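Local structure of ribonuclease (Nicotiana glutinosa, 1IYB) at residues A5-F10 / S53-C58; S20-D23 / S27-Y30; S60-D65 / C104-F109; E163-E168 / Q173-Y178. The protein is a ribonuclease of the T2 family that probably cleaves RNA and binds guanosine-5'-monophosphate in a pocket holding the base. All coordinates share one frame; numbering follows the deposited sequence.

Interactions 1 and 3 sit together, their centres 12 Å apart, among loops that also meet the second subunit, and the disulfide Cys58–Cys104 ties them to each other. Interaction 1 is largely buried and rests on van der Waals packing without a hydrogen bond between its segments, whereas interaction 3 is a small surface meeting of one serine and one carboxylate. Interactions 2 and 4 form another pair of neighbours, at the guanosine-5'-monophosphate pocket: one is a covalent loop closure at the surface, the other a partly buried beta hairpin rich in hydrogen bonds. Asp23 OD2 and Gln173 NE2 join them, and each supplies a tyrosine to the pocket.

Interaction 1 of 4, residues A5-F10 / S53-C58; sequences AQDFDF and SYPSNC
Asp7 leans against Pro55 with both its backbone carbonyl and its carboxylate, and the two residues contribute most of the 131 Å² buried here. The carbonyl oxygen makes the closer approach: Asp7 O lies 3.6 Å from Pro55 CG, with CB and CD of the same ring only slightly farther off. The carboxylate crosses the pyrrolidine at a slant and brings OD1 of Asp7 to 4.0 Å from Pro55 CG. Its other oxygen, OD2, extends toward Cys58 and stops 3.8 Å from the SG atom of that residue. The aspartate side chain thus spans Pro55 and Cys58, with CG set between the backbone N and the carbonyl carbon (chi1 60°), a rotation that turns the carboxylate to the same side as the proline. No hydrogen bond joins the segments, so shape fit and van der Waals contact carry the meeting. Phe8 adds a lighter touch through its CB, 4.1 Å from Pro55 CG, while its ring leads away from the 53-58 segment.

Cys58 SG is held by the disulfide to Cys104, which fixes the sulfur that Asp7 OD2 approaches. At this edge of the fold the second subunit also packs in, Cys58 of that subunit lying against Asp7 and its Ser56 OG hydrogen-bonding to Ser56 OG. The contact therefore joins the loop leading into strand 10-16 to the loop that follows strand 41-48, with Phe8 resting on Pro47 of that strand and helix 91-102 beside Ser56 and Asn57.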
loop_
_atom_site.group_PDB
_atom_site.type_symbol
_atom_site.label_atom_id
_atom_site.label_comp_id
_atom_site.label_asym_id
_atom_site.label_seq_id
_atom_site.Cartn_x
_atom_site.Cartn_y
_atom_site.Cartn_z
ATOM N N ALA A 5 -7.462 -6.854 -18.782
ATOM C CA ALA A 5 -6.073 -6.585 -19.131
ATOM C C ALA A 5 -5.153 -6.807 -17.936
ATOM O O ALA A 5 -5.589 -6.750 -16.785
ATOM C CB ALA A 5 -5.935 -5.153 -19.633
ATOM N N GLN A 6 -3.879 -7.073 -18.215
ATOM C CA GLN A 6 -2.900 -7.288 -17.155
ATOM C C GLN A 6 -2.759 -6.017 -16.335
ATOM O O GLN A 6 -2.713 -4.919 -16.888
ATOM C CB GLN A 6 -1.543 -7.670 -17.744
ATOM C CG GLN A 6 -1.500 -9.054 -18.350
ATOM C CD GLN A 6 -0.090 -9.485 -18.697
ATOM O OE1 GLN A 6 0.516 -8.973 -19.641
ATOM N NE2 GLN A 6 0.447 -10.421 -17.925
ATOM N N ASP A 7 -2.682 -6.165 -15.016
ATOM C CA ASP A 7 -2.572 -5.009 -14.137
ATOM C C ASP A 7 -1.148 -4.579 -13.801
ATOM O O ASP A 7 -0.945 -3.805 -12.868
ATOM C CB ASP A 7 -3.335 -5.257 -12.828
ATOM C CG ASP A 7 -2.818 -6.463 -12.058
ATOM O OD1 ASP A 7 -1.611 -6.768 -12.144
ATOM O OD2 ASP A 7 -3.620 -7.100 -11.347
ATOM N N PHE A 8 -0.167 -5.072 -14.552
ATOM C CA PHE A 8 1.229 -4.710 -14.304
ATOM C C PHE A 8 2.053 -4.834 -15.582
ATOM O O PHE A 8 1.625 -5.468 -16.542
ATOM C CB PHE A 8 1.824 -5.602 -13.201
ATOM C CG PHE A 8 2.129 -7.006 -13.644
ATOM C CD1 PHE A 8 3.440 -7.392 -13.914
ATOM C CD2 PHE A 8 1.108 -7.941 -13.807
ATOM C CE1 PHE A 8 3.732 -8.691 -14.340
ATOM C CE2 PHE A 8 1.388 -9.237 -14.231
ATOM C CZ PHE A 8 2.703 -9.613 -14.500
ATOM N N ASP A 9 3.240 -4.235 -15.578
ATOM C CA ASP A 9 4.124 -4.256 -16.744
ATOM C C ASP A 9 5.290 -5.244 -16.661
ATOM O O ASP A 9 5.574 -5.953 -17.626
ATOM C CB ASP A 9 4.670 -2.847 -16.990
ATOM C CG ASP A 9 3.595 -1.876 -17.445
ATOM O OD1 ASP A 9 3.598 -0.715 -16.975
ATOM O OD2 ASP A 9 2.753 -2.278 -18.279
ATOM N N PHE A 10 5.968 -5.290 -15.517
ATOM C CA PHE A 10 7.116 -6.181 -15.347
ATOM C C PHE A 10 7.241 -6.591 -13.882
ATOM O O PHE A 10 6.455 -6.146 -13.048
ATOM C CB PHE A 10 8.394 -5.458 -15.796
ATOM C CG PHE A 10 8.771 -4.292 -14.924
ATOM C CD1 PHE A 10 9.576 -4.473 -13.800
ATOM C CD2 PHE A 10 8.305 -3.011 -15.210
ATOM C CE1 PHE A 10 9.910 -3.395 -12.976
ATOM C CE2 PHE A 10 8.631 -1.930 -14.394
ATOM C CZ PHE A 10 9.436 -2.120 -13.273
ATOM N N SER A 53 4.828 3.099 -10.237
ATOM C CA SER A 53 3.767 2.661 -9.337
ATOM C C SER A 53 3.694 1.141 -9.422
ATOM O O SER A 53 4.334 0.530 -10.278
ATOM C CB SER A 53 2.421 3.268 -9.755
ATOM O OG SER A 53 1.967 2.711 -10.977
ATOM N N TYR A 54 2.921 0.529 -8.532
ATOM C CA TYR A 54 2.774 -0.918 -8.546
ATOM C C TYR A 54 1.460 -1.338 -7.906
ATOM O O TYR A 54 0.971 -0.692 -6.976
ATOM C CB TYR A 54 3.948 -1.580 -7.812
ATOM C CG TYR A 54 4.098 -1.164 -6.363
ATOM C CD1 TYR A 54 3.399 -1.822 -5.350
ATOM C CD2 TYR A 54 4.936 -0.112 -6.008
ATOM C CE1 TYR A 54 3.535 -1.438 -4.011
ATOM C CE2 TYR A 54 5.079 0.282 -4.682
ATOM C CZ TYR A 54 4.378 -0.384 -3.690
ATOM O OH TYR A 54 4.523 0.013 -2.378
ATOM N N PRO A 55 0.854 -2.416 -8.417
ATOM C CA PRO A 55 -0.409 -2.893 -7.851
ATOM C C PRO A 55 -0.101 -3.711 -6.598
ATOM O O PRO A 55 0.992 -4.258 -6.469
ATOM C CB PRO A 55 -0.973 -3.758 -8.967
ATOM C CG PRO A 55 0.272 -4.367 -9.558
ATOM C CD PRO A 55 1.227 -3.191 -9.614
ATOM N N SER A 56 -1.049 -3.774 -5.669
ATOM C CA SER A 56 -0.860 -4.566 -4.453
ATOM C C SER A 56 -2.193 -5.071 -3.910
ATOM O O SER A 56 -3.209 -4.390 -4.027
ATOM C CB SER A 56 -0.124 -3.757 -3.373
ATOM O OG SER A 56 -0.810 -2.565 -3.041
ATOM N N ASN A 57 -2.167 -6.275 -3.331
ATOM C CA ASN A 57 -3.344 -6.931 -2.749
ATOM C C ASN A 57 -4.470 -6.954 -3.770
ATOM O O ASN A 57 -5.553 -6.428 -3.534
ATOM C CB ASN A 57 -3.804 -6.189 -1.494
ATOM C CG ASN A 57 -2.704 -6.055 -0.460
ATOM O OD1 ASN A 57 -2.283 -4.947 -0.127
ATOM N ND2 ASN A 57 -2.234 -7.184 0.056
ATOM N N CYS A 58 -4.206 -7.609 -4.894
ATOM C CA CYS A 58 -5.136 -7.664 -6.012
ATOM C C CYS A 58 -6.311 -8.642 -6.015
ATOM O O CYS A 58 -7.220 -8.482 -6.831
ATOM C CB CYS A 58 -4.328 -7.853 -7.299
ATOM S SG CYS A 58 -3.171 -6.478 -7.632
#

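Interaction 2 of 4, residues S20-D23 / S27-Y30; sequences SYCD and SCCY. With 5GP (guanosine-5'-monophosphate), chain C.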
loop_
_atom_site.group_PDB
_atom_site.type_symbol
_atom_site.label_atom_id
_atom_site.label_comp_id
_atom_site.label_asym_id
_atom_site.label_seq_id
_atom_site.Cartn_x
_atom_site.Cartn_y
_atom_site.Cartn_z
ATOM N N SER A 20 22.230 -7.440 6.669
ATOM C CA SER A 20 21.757 -6.060 6.718
ATOM C C SER A 20 20.357 -5.935 7.303
ATOM O O SER A 20 19.932 -4.854 7.709
ATOM C CB SER A 20 21.790 -5.444 5.319
ATOM O OG SER A 20 23.131 -5.256 4.898
ATOM N N TYR A 21 19.622 -7.039 7.327
ATOM C CA TYR A 21 18.285 -7.008 7.901
ATOM C C TYR A 21 18.413 -7.168 9.413
ATOM O O TYR A 21 17.581 -6.677 10.175
ATOM C CB TYR A 21 17.433 -8.159 7.356
ATOM C CG TYR A 21 15.987 -8.113 7.809
ATOM C CD1 TYR A 21 15.032 -7.409 7.081
ATOM C CD2 TYR A 21 15.579 -8.762 8.975
ATOM C CE1 TYR A 21 13.704 -7.352 7.498
ATOM C CE2 TYR A 21 14.249 -8.711 9.403
ATOM C CZ TYR A 21 13.322 -8.006 8.657
ATOM O OH TYR A 21 12.005 -7.969 9.051
ATOM N N CYS A 22 19.479 -7.838 9.834
ATOM C CA CYS A 22 19.704 -8.134 11.245
ATOM C C CYS A 22 20.649 -7.268 12.071
ATOM O O CYS A 22 20.852 -7.549 13.253
ATOM C CB CYS A 22 20.161 -9.584 11.375
ATOM S SG CYS A 22 18.848 -10.821 11.141
ATOM N N ASP A 23 21.226 -6.224 11.484
ATOM C CA ASP A 23 22.150 -5.387 12.244
ATOM C C ASP A 23 21.678 -3.949 12.435
ATOM O O ASP A 23 22.494 -3.041 12.608
ATOM C CB ASP A 23 23.528 -5.400 11.577
ATOM C CG ASP A 23 23.524 -4.715 10.228
ATOM O OD1 ASP A 23 22.423 -4.443 9.711
ATOM O OD2 ASP A 23 24.619 -4.456 9.685
ATOM N N SER A 27 14.837 -5.362 15.972
ATOM C CA SER A 27 15.172 -6.762 16.190
ATOM C C SER A 27 14.851 -7.631 14.986
ATOM O O SER A 27 13.961 -7.322 14.194
ATOM C CB SER A 27 14.415 -7.306 17.404
ATOM O OG SER A 27 13.020 -7.347 17.154
ATOM N N CYS A 28 15.602 -8.718 14.857
ATOM C CA CYS A 28 15.399 -9.699 13.800
ATOM C C CYS A 28 15.475 -11.024 14.559
ATOM O O CYS A 28 16.112 -11.097 15.610
ATOM C CB CYS A 28 16.507 -9.611 12.735
ATOM S SG CYS A 28 17.896 -10.779 12.939
ATOM N N CYS A 29 14.810 -12.051 14.043
ATOM C CA CYS A 29 14.803 -13.366 14.675
ATOM C C CYS A 29 15.040 -14.449 13.633
ATOM O O CYS A 29 14.454 -14.409 12.551
ATOM C CB CYS A 29 13.452 -13.624 15.352
ATOM S SG CYS A 29 13.200 -12.717 16.909
ATOM N N TYR A 30 15.900 -15.411 13.949
ATOM C CA TYR A 30 16.158 -16.497 13.014
ATOM C C TYR A 30 14.948 -17.425 13.000
ATOM O O TYR A 30 14.191 -17.482 13.972
ATOM C CB TYR A 30 17.380 -17.322 13.435
ATOM C CG TYR A 30 18.688 -16.565 13.520
ATOM C CD1 TYR A 30 18.928 -15.436 12.735
ATOM C CD2 TYR A 30 19.709 -17.015 14.353
ATOM C CE1 TYR A 30 20.159 -14.774 12.784
ATOM C CE2 TYR A 30 20.937 -16.365 14.409
ATOM C CZ TYR A 30 21.155 -15.249 13.625
ATOM O OH TYR A 30 22.375 -14.616 13.686
HETATM P P 5GP C . 6.797 -6.150 0.801
HETATM O O1P 5GP C . 5.858 -5.207 0.188
HETATM O O2P 5GP C . 6.855 -7.469 0.054
HETATM O O3P 5GP C . 8.222 -5.508 0.917
HETATM O "O5'" 5GP C . 6.413 -6.518 2.350
HETATM C "C5'" 5GP C . 7.320 -7.309 3.203
HETATM C "C4'" 5GP C . 6.794 -7.562 4.636
HETATM O "O4'" 5GP C . 7.060 -9.005 4.933
HETATM C "C3'" 5GP C . 7.443 -6.848 5.819
HETATM O "O3'" 5GP C . 6.908 -5.558 6.075
HETATM C "C2'" 5GP C . 7.215 -7.785 7.011
HETATM O "O2'" 5GP C . 5.946 -7.546 7.658
HETATM C "C1'" 5GP C . 7.298 -9.161 6.372
HETATM N N9 5GP C . 8.492 -10.025 6.635
HETATM C C8 5GP C . 8.574 -11.236 7.287
HETATM N N7 5GP C . 9.758 -11.810 7.268
HETATM C C5 5GP C . 10.523 -10.882 6.533
HETATM C C6 5GP C . 11.910 -10.950 6.174
HETATM O O6 5GP C . 12.719 -11.834 6.434
HETATM N N1 5GP C . 12.312 -9.803 5.421
HETATM C C2 5GP C . 11.459 -8.755 5.082
HETATM N N2 5GP C . 12.050 -7.774 4.369
HETATM N N3 5GP C . 10.156 -8.689 5.417
HETATM C C4 5GP C . 9.758 -9.789 6.144
#
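The ring of Tyr21 turns one face to the guanine of the bound guanosine-5'-monophosphate and meets Cys28 obliquely, with CB of Cys28 4.0 Å from Tyr21 CD2, on the other side of the ring plane. On the guanine side the contact centres on the six-membered ring of the base, Tyr21 CE1 coming within 3.5 Å of N1 of the nucleotide. Base and phenol planes are some 28° from parallel. The second tyrosine, Tyr30, is approached obliquely by the SG of Cys22, 4.5 Å from its CE1. The motif is a short disulfide-closed loop: the chain leaves helix 18-21, turns, and is tied back on itself by Cys22–Cys28 at the guanine pocket of this T2-family ribonuclease.

Tyr21 reaches the base because its CG lies anti to the backbone N (chi1 -175°), which carries the ring away from the helix end. Leu83 packs on this tyrosine and Tyr175 touches it too, while Thr82 OG1 and the backbone N of Leu83 are among the hydrogen-bond partners of the nucleotide. With an alanine here, the guanine would probably lose the aromatic surface on this side, and a gap would open between the base and Cys28 CB.

Just beyond Cys28, Cys29 forms a further disulfide with Cys85, so successive cysteines fasten the loop to different parts of the chain. In the Cys22–Cys28 bridge itself, the sulfurs SG of Cys22 and SG of Cys28 are 2.0 Å apart and the bond between them is twisted to 94°, a right-handed disulfide.

Interaction 3 of 4, residues S60-D65 / C104-F109; sequences SNSPYD and CAENVF
Ser62 and Glu106 make the whole contact, a polar meeting at the surface that buries only 68 Å² between the two loops. One carboxylate oxygen does the touching: Glu106 OE1 stands 2.9 Å from Ser62 OG. Glu106 gets there by stretching out fully beyond CG (chi2 -180°), so that its carboxylate is delivered across the gap between backbones whose nearest CA atoms, those of Ser62 and Glu106, are 8.9 Å apart. Its other oxygen, OE2, lies near Asp59 OD2, and this crowding of like charges may make a proton on one of the carboxylates easier to hold. Substituting an alanine would remove the carboxylate and is likely to leave Ser62 OG without this polar neighbour.

The glutamate leaves a tight turn in which Ala105 O accepts from both Val108 N, at 2.8 Å, and Phe109 N, at 3.0 Å. Ser62 is placed by its own carbonyl, which takes a hydrogen bond from Trp98 NE1. The 60-65 loop thus lies along helix 91-102, while the turn links that helix to helix 111-124, whose Gln111 bonds to the backbone of Pro63 and Asp65, and Phe109 reaches strand 10-16 at Phe11.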
loop_
_atom_site.group_PDB
_atom_site.type_symbol
_atom_site.label_atom_id
_atom_site.label_comp_id
_atom_site.label_asym_id
_atom_site.label_seq_id
_atom_site.Cartn_x
_atom_site.Cartn_y
_atom_site.Cartn_z
ATOM N N SER A 60 -8.675 -10.639 -3.065
ATOM C CA SER A 60 -9.035 -11.114 -1.735
ATOM C C SER A 60 -9.614 -12.526 -1.729
ATOM O O SER A 60 -9.695 -13.160 -0.678
ATOM C CB SER A 60 -10.048 -10.159 -1.104
ATOM O OG SER A 60 -11.248 -10.140 -1.858
ATOM N N ASN A 61 -10.018 -13.019 -2.895
ATOM C CA ASN A 61 -10.594 -14.353 -2.972
ATOM C C ASN A 61 -9.610 -15.416 -3.429
ATOM O O ASN A 61 -9.994 -16.526 -3.800
ATOM C CB ASN A 61 -11.836 -14.328 -3.858
ATOM C CG ASN A 61 -12.974 -13.576 -3.202
ATOM O OD1 ASN A 61 -13.374 -13.907 -2.087
ATOM N ND2 ASN A 61 -13.484 -12.550 -3.872
ATOM N N SER A 62 -8.329 -15.061 -3.384
ATOM C CA SER A 62 -7.262 -15.980 -3.742
ATOM C C SER A 62 -6.274 -16.017 -2.580
ATOM O O SER A 62 -5.122 -15.607 -2.711
ATOM C CB SER A 62 -6.556 -15.516 -5.013
ATOM O OG SER A 62 -5.451 -16.350 -5.309
ATOM N N PRO A 63 -6.722 -16.502 -1.416
ATOM C CA PRO A 63 -5.844 -16.573 -0.246
ATOM C C PRO A 63 -4.717 -17.587 -0.411
ATOM O O PRO A 63 -4.839 -18.547 -1.166
ATOM C CB PRO A 63 -6.806 -16.946 0.879
ATOM C CG PRO A 63 -7.797 -17.804 0.183
ATOM C CD PRO A 63 -8.055 -17.051 -1.105
ATOM N N TYR A 64 -3.612 -17.352 0.292
ATOM C CA TYR A 64 -2.470 -18.256 0.248
ATOM C C TYR A 64 -2.931 -19.649 0.680
ATOM O O TYR A 64 -3.674 -19.788 1.656
ATOM C CB TYR A 64 -1.378 -17.750 1.194
ATOM C CG TYR A 64 -0.185 -18.668 1.338
ATOM C CD1 TYR A 64 0.676 -18.909 0.264
ATOM C CD2 TYR A 64 0.095 -19.284 2.557
ATOM C CE1 TYR A 64 1.789 -19.739 0.405
ATOM C CE2 TYR A 64 1.204 -20.115 2.707
ATOM C CZ TYR A 64 2.045 -20.336 1.630
ATOM O OH TYR A 64 3.153 -21.142 1.781
ATOM N N ASP A 65 -2.492 -20.666 -0.055
ATOM C CA ASP A 65 -2.843 -22.059 0.231
ATOM C C ASP A 65 -1.557 -22.879 0.159
ATOM O O ASP A 65 -1.170 -23.348 -0.912
ATOM C CB ASP A 65 -3.847 -22.565 -0.810
ATOM C CG ASP A 65 -4.311 -23.984 -0.540
ATOM O OD1 ASP A 65 -5.094 -24.516 -1.360
ATOM O OD2 ASP A 65 -3.900 -24.567 0.486
ATOM N N CYS A 104 -1.393 -10.171 -7.855
ATOM C CA CYS A 104 -1.388 -9.167 -8.910
ATOM C C CYS A 104 -0.829 -9.694 -10.228
ATOM O O CYS A 104 -0.768 -8.963 -11.219
ATOM C CB CYS A 104 -0.613 -7.927 -8.450
ATOM S SG CYS A 104 -1.347 -7.125 -6.980
ATOM N N ALA A 105 -0.435 -10.965 -10.243
ATOM C CA ALA A 105 0.092 -11.595 -11.450
ATOM C C ALA A 105 -0.595 -12.943 -11.658
ATOM O O ALA A 105 -0.066 -13.816 -12.343
ATOM C CB ALA A 105 1.603 -11.790 -11.335
ATOM N N GLU A 106 -1.777 -13.092 -11.060
ATOM C CA GLU A 106 -2.579 -14.316 -11.143
ATOM C C GLU A 106 -2.828 -14.827 -12.554
ATOM O O GLU A 106 -3.003 -16.027 -12.761
ATOM C CB GLU A 106 -3.946 -14.099 -10.489
ATOM C CG GLU A 106 -3.967 -14.198 -8.995
ATOM C CD GLU A 106 -5.360 -13.975 -8.432
ATOM O OE1 GLU A 106 -5.555 -14.232 -7.233
ATOM O OE2 GLU A 106 -6.257 -13.533 -9.183
ATOM N N ASN A 107 -2.875 -13.908 -13.511
ATOM C CA ASN A 107 -3.132 -14.253 -14.901
ATOM C C ASN A 107 -1.915 -14.891 -15.552
ATOM O O ASN A 107 -2.021 -15.497 -16.620
ATOM C CB ASN A 107 -3.528 -12.998 -15.684
ATOM C CG ASN A 107 -2.395 -11.984 -15.779
ATOM O OD1 ASN A 107 -1.884 -11.710 -16.868
ATOM N ND2 ASN A 107 -1.995 -11.425 -14.636
ATOM N N VAL A 108 -0.763 -14.747 -14.905
ATOM C CA VAL A 108 0.486 -15.290 -15.420
ATOM C C VAL A 108 0.928 -16.541 -14.662
ATOM O O VAL A 108 1.338 -17.527 -15.272
ATOM C CB VAL A 108 1.611 -14.232 -15.348
ATOM C CG1 VAL A 108 2.918 -14.819 -15.846
ATOM C CG2 VAL A 108 1.230 -13.014 -16.176
ATOM N N PHE A 109 0.842 -16.498 -13.335
ATOM C CA PHE A 109 1.243 -17.635 -12.502
ATOM C C PHE A 109 0.208 -17.932 -11.423
ATOM O O PHE A 109 -0.345 -17.003 -10.833
ATOM C CB PHE A 109 2.549 -17.346 -11.737
ATOM C CG PHE A 109 3.748 -17.089 -12.599
ATOM C CD1 PHE A 109 4.413 -15.867 -12.527
ATOM C CD2 PHE A 109 4.264 -18.082 -13.423
ATOM C CE1 PHE A 109 5.575 -15.640 -13.257
ATOM C CE2 PHE A 109 5.427 -17.864 -14.159
ATOM C CZ PHE A 109 6.083 -16.641 -14.073
#

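Interaction 4 of 4, residues E163-E168 / Q173-Y178; sequences ECNVDE and QLYQIY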
loop_
_atom_site.group_PDB
_atom_site.type_symbol
_atom_site.label_atom_id
_atom_site.label_comp_id
_atom_site.label_asym_id
_atom_site.label_seq_id
_atom_site.Cartn_x
_atom_site.Cartn_y
_atom_site.Cartn_z
ATOM N N GLU A 163 19.445 -1.406 -3.261
ATOM C CA GLU A 163 18.789 -0.682 -2.176
ATOM C C GLU A 163 19.620 -0.821 -0.913
ATOM O O GLU A 163 20.116 -1.906 -0.607
ATOM C CB GLU A 163 17.392 -1.248 -1.906
ATOM C CG GLU A 163 16.598 -0.446 -0.886
ATOM C CD GLU A 163 15.379 -1.187 -0.365
ATOM O OE1 GLU A 163 14.881 -2.090 -1.068
ATOM O OE2 GLU A 163 14.916 -0.858 0.747
ATOM N N CYS A 164 19.759 0.277 -0.180
ATOM C CA CYS A 164 20.528 0.289 1.055
ATOM C C CYS A 164 19.677 0.698 2.242
ATOM O O CYS A 164 18.640 1.339 2.085
ATOM C CB CYS A 164 21.693 1.281 0.945
ATOM S SG CYS A 164 22.940 0.815 -0.292
ATOM N N ASN A 165 20.111 0.290 3.427
ATOM C CA ASN A 165 19.451 0.690 4.660
ATOM C C ASN A 165 20.596 1.050 5.600
ATOM O O ASN A 165 21.755 1.062 5.180
ATOM C CB ASN A 165 18.532 -0.413 5.225
ATOM C CG ASN A 165 19.280 -1.601 5.818
ATOM O OD1 ASN A 165 18.690 -2.392 6.560
ATOM N ND2 ASN A 165 20.551 -1.745 5.492
ATOM N N VAL A 166 20.297 1.360 6.852
ATOM C CA VAL A 166 21.351 1.744 7.779
ATOM C C VAL A 166 21.465 0.778 8.947
ATOM O O VAL A 166 20.458 0.292 9.454
ATOM C CB VAL A 166 21.099 3.164 8.331
ATOM C CG1 VAL A 166 22.250 3.589 9.220
ATOM C CG2 VAL A 166 20.920 4.144 7.181
ATOM N N ASP A 167 22.696 0.498 9.365
ATOM C CA ASP A 167 22.917 -0.400 10.492
ATOM C C ASP A 167 22.844 0.426 11.771
ATOM O O ASP A 167 22.444 1.589 11.736
ATOM C CB ASP A 167 24.281 -1.095 10.376
ATOM C CG ASP A 167 25.452 -0.135 10.516
ATOM O OD1 ASP A 167 26.601 -0.575 10.301
ATOM O OD2 ASP A 167 25.234 1.048 10.847
ATOM N N GLU A 168 23.224 -0.168 12.897
ATOM C CA GLU A 168 23.180 0.550 14.164
ATOM C C GLU A 168 24.236 1.651 14.224
ATOM O O GLU A 168 23.986 2.729 14.763
ATOM C CB GLU A 168 23.383 -0.416 15.335
ATOM C CG GLU A 168 22.321 -1.493 15.445
ATOM C CD GLU A 168 22.390 -2.244 16.761
ATOM O OE1 GLU A 168 22.149 -1.617 17.816
ATOM O OE2 GLU A 168 22.689 -3.457 16.743
ATOM N N GLN A 173 24.537 0.458 4.128
ATOM C CA GLN A 173 24.912 -0.902 3.770
ATOM C C GLN A 173 24.058 -1.535 2.677
ATOM O O GLN A 173 22.894 -1.169 2.485
ATOM C CB GLN A 173 24.847 -1.778 5.021
ATOM C CG GLN A 173 23.477 -1.759 5.676
ATOM C CD GLN A 173 23.412 -2.557 6.964
ATOM O OE1 GLN A 173 22.330 -2.768 7.512
ATOM N NE2 GLN A 173 24.563 -2.994 7.459
ATOM N N LEU A 174 24.656 -2.488 1.969
ATOM C CA LEU A 174 23.977 -3.220 0.901
ATOM C C LEU A 174 22.854 -4.025 1.545
ATOM O O LEU A 174 23.113 -4.940 2.324
ATOM C CB LEU A 174 24.964 -4.167 0.215
ATOM C CG LEU A 174 24.434 -5.068 -0.904
ATOM C CD1 LEU A 174 23.866 -4.213 -2.020
ATOM C CD2 LEU A 174 25.556 -5.954 -1.423
ATOM N N TYR A 175 21.612 -3.698 1.203
ATOM C CA TYR A 175 20.459 -4.370 1.791
ATOM C C TYR A 175 19.687 -5.283 0.833
ATOM O O TYR A 175 19.539 -6.475 1.099
ATOM C CB TYR A 175 19.550 -3.301 2.405
ATOM C CG TYR A 175 18.243 -3.794 2.969
ATOM C CD1 TYR A 175 18.174 -4.970 3.712
ATOM C CD2 TYR A 175 17.072 -3.061 2.784
ATOM C CE1 TYR A 175 16.968 -5.403 4.257
ATOM C CE2 TYR A 175 15.868 -3.483 3.324
ATOM C CZ TYR A 175 15.823 -4.654 4.058
ATOM O OH TYR A 175 14.627 -5.076 4.592
ATOM N N GLN A 176 19.183 -4.741 -0.270
ATOM C CA GLN A 176 18.446 -5.569 -1.222
ATOM C C GLN A 176 18.907 -5.325 -2.650
ATOM O O GLN A 176 19.399 -4.243 -2.982
ATOM C CB GLN A 176 16.938 -5.307 -1.125
ATOM C CG GLN A 176 16.371 -5.445 0.280
ATOM C CD GLN A 176 14.868 -5.617 0.287
ATOM O OE1 GLN A 176 14.365 -6.736 0.303
ATOM N NE2 GLN A 176 14.142 -4.506 0.263
ATOM N N ILE A 177 18.751 -6.341 -3.491
ATOM C CA ILE A 177 19.140 -6.254 -4.889
ATOM C C ILE A 177 17.947 -6.637 -5.755
ATOM O O ILE A 177 17.321 -7.677 -5.543
ATOM C CB ILE A 177 20.346 -7.171 -5.176
ATOM C CG1 ILE A 177 21.565 -6.633 -4.420
ATOM C CG2 ILE A 177 20.628 -7.241 -6.681
ATOM C CD1 ILE A 177 22.836 -7.423 -4.634
ATOM N N TYR A 178 17.636 -5.767 -6.714
ATOM C CA TYR A 178 16.505 -5.933 -7.627
ATOM C C TYR A 178 16.943 -6.310 -9.041
ATOM O O TYR A 178 17.842 -5.689 -9.610
ATOM C CB TYR A 178 15.713 -4.620 -7.720
ATOM C CG TYR A 178 15.046 -4.131 -6.449
ATOM C CD1 TYR A 178 15.771 -3.951 -5.268
ATOM C CD2 TYR A 178 13.695 -3.789 -6.448
ATOM C CE1 TYR A 178 15.161 -3.437 -4.120
ATOM C CE2 TYR A 178 13.077 -3.274 -5.309
ATOM C CZ TYR A 178 13.813 -3.101 -4.151
ATOM O OH TYR A 178 13.198 -2.586 -3.032
#
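Glu163 and Tyr175 both carry CG anti to the backbone N (chi1 -174° and 175°), which sends carboxylate and phenol off side by side from the same face of a beta hairpin. There Glu163 OE1 receives two donors, Tyr178 OH at 2.6 Å and Gln176 NE2 at 2.9 Å, which come from opposite faces of the carboxylate plane. Its other oxygen, OE2, lies at the edge of the Tyr175 ring, 3.7 Å from CD2. The amide of Asn165 stacks on one face of that ring, the two planes only 5° apart, while Gln176 CG covers the opposite face. Asn165 ND2 also bonds to Gln173 OE1, at 2.9 Å, and Gln173 NE2 is taken by Asp23.

Strands 161-166 and 172-182 run antiparallel, and the pairing slips by one residue at a classic beta bulge: Tyr175 N and Gln176 N both give to Glu163 O, each at 3.0 Å. Past the bulge, Asn165 and Gln173 form a hydrogen-bonded pair, Gln173 N reaching Asn165 O at 3.0 Å.

Tyr175 touches the bound guanosine-5'-monophosphate, and Gln176 OE1 bonds to His43 of the same pocket. With both ring faces covered and Glu163 gripped by two donors, the hairpin probably keeps Tyr175 from turning, so that its ring is held ready beside the nucleotide.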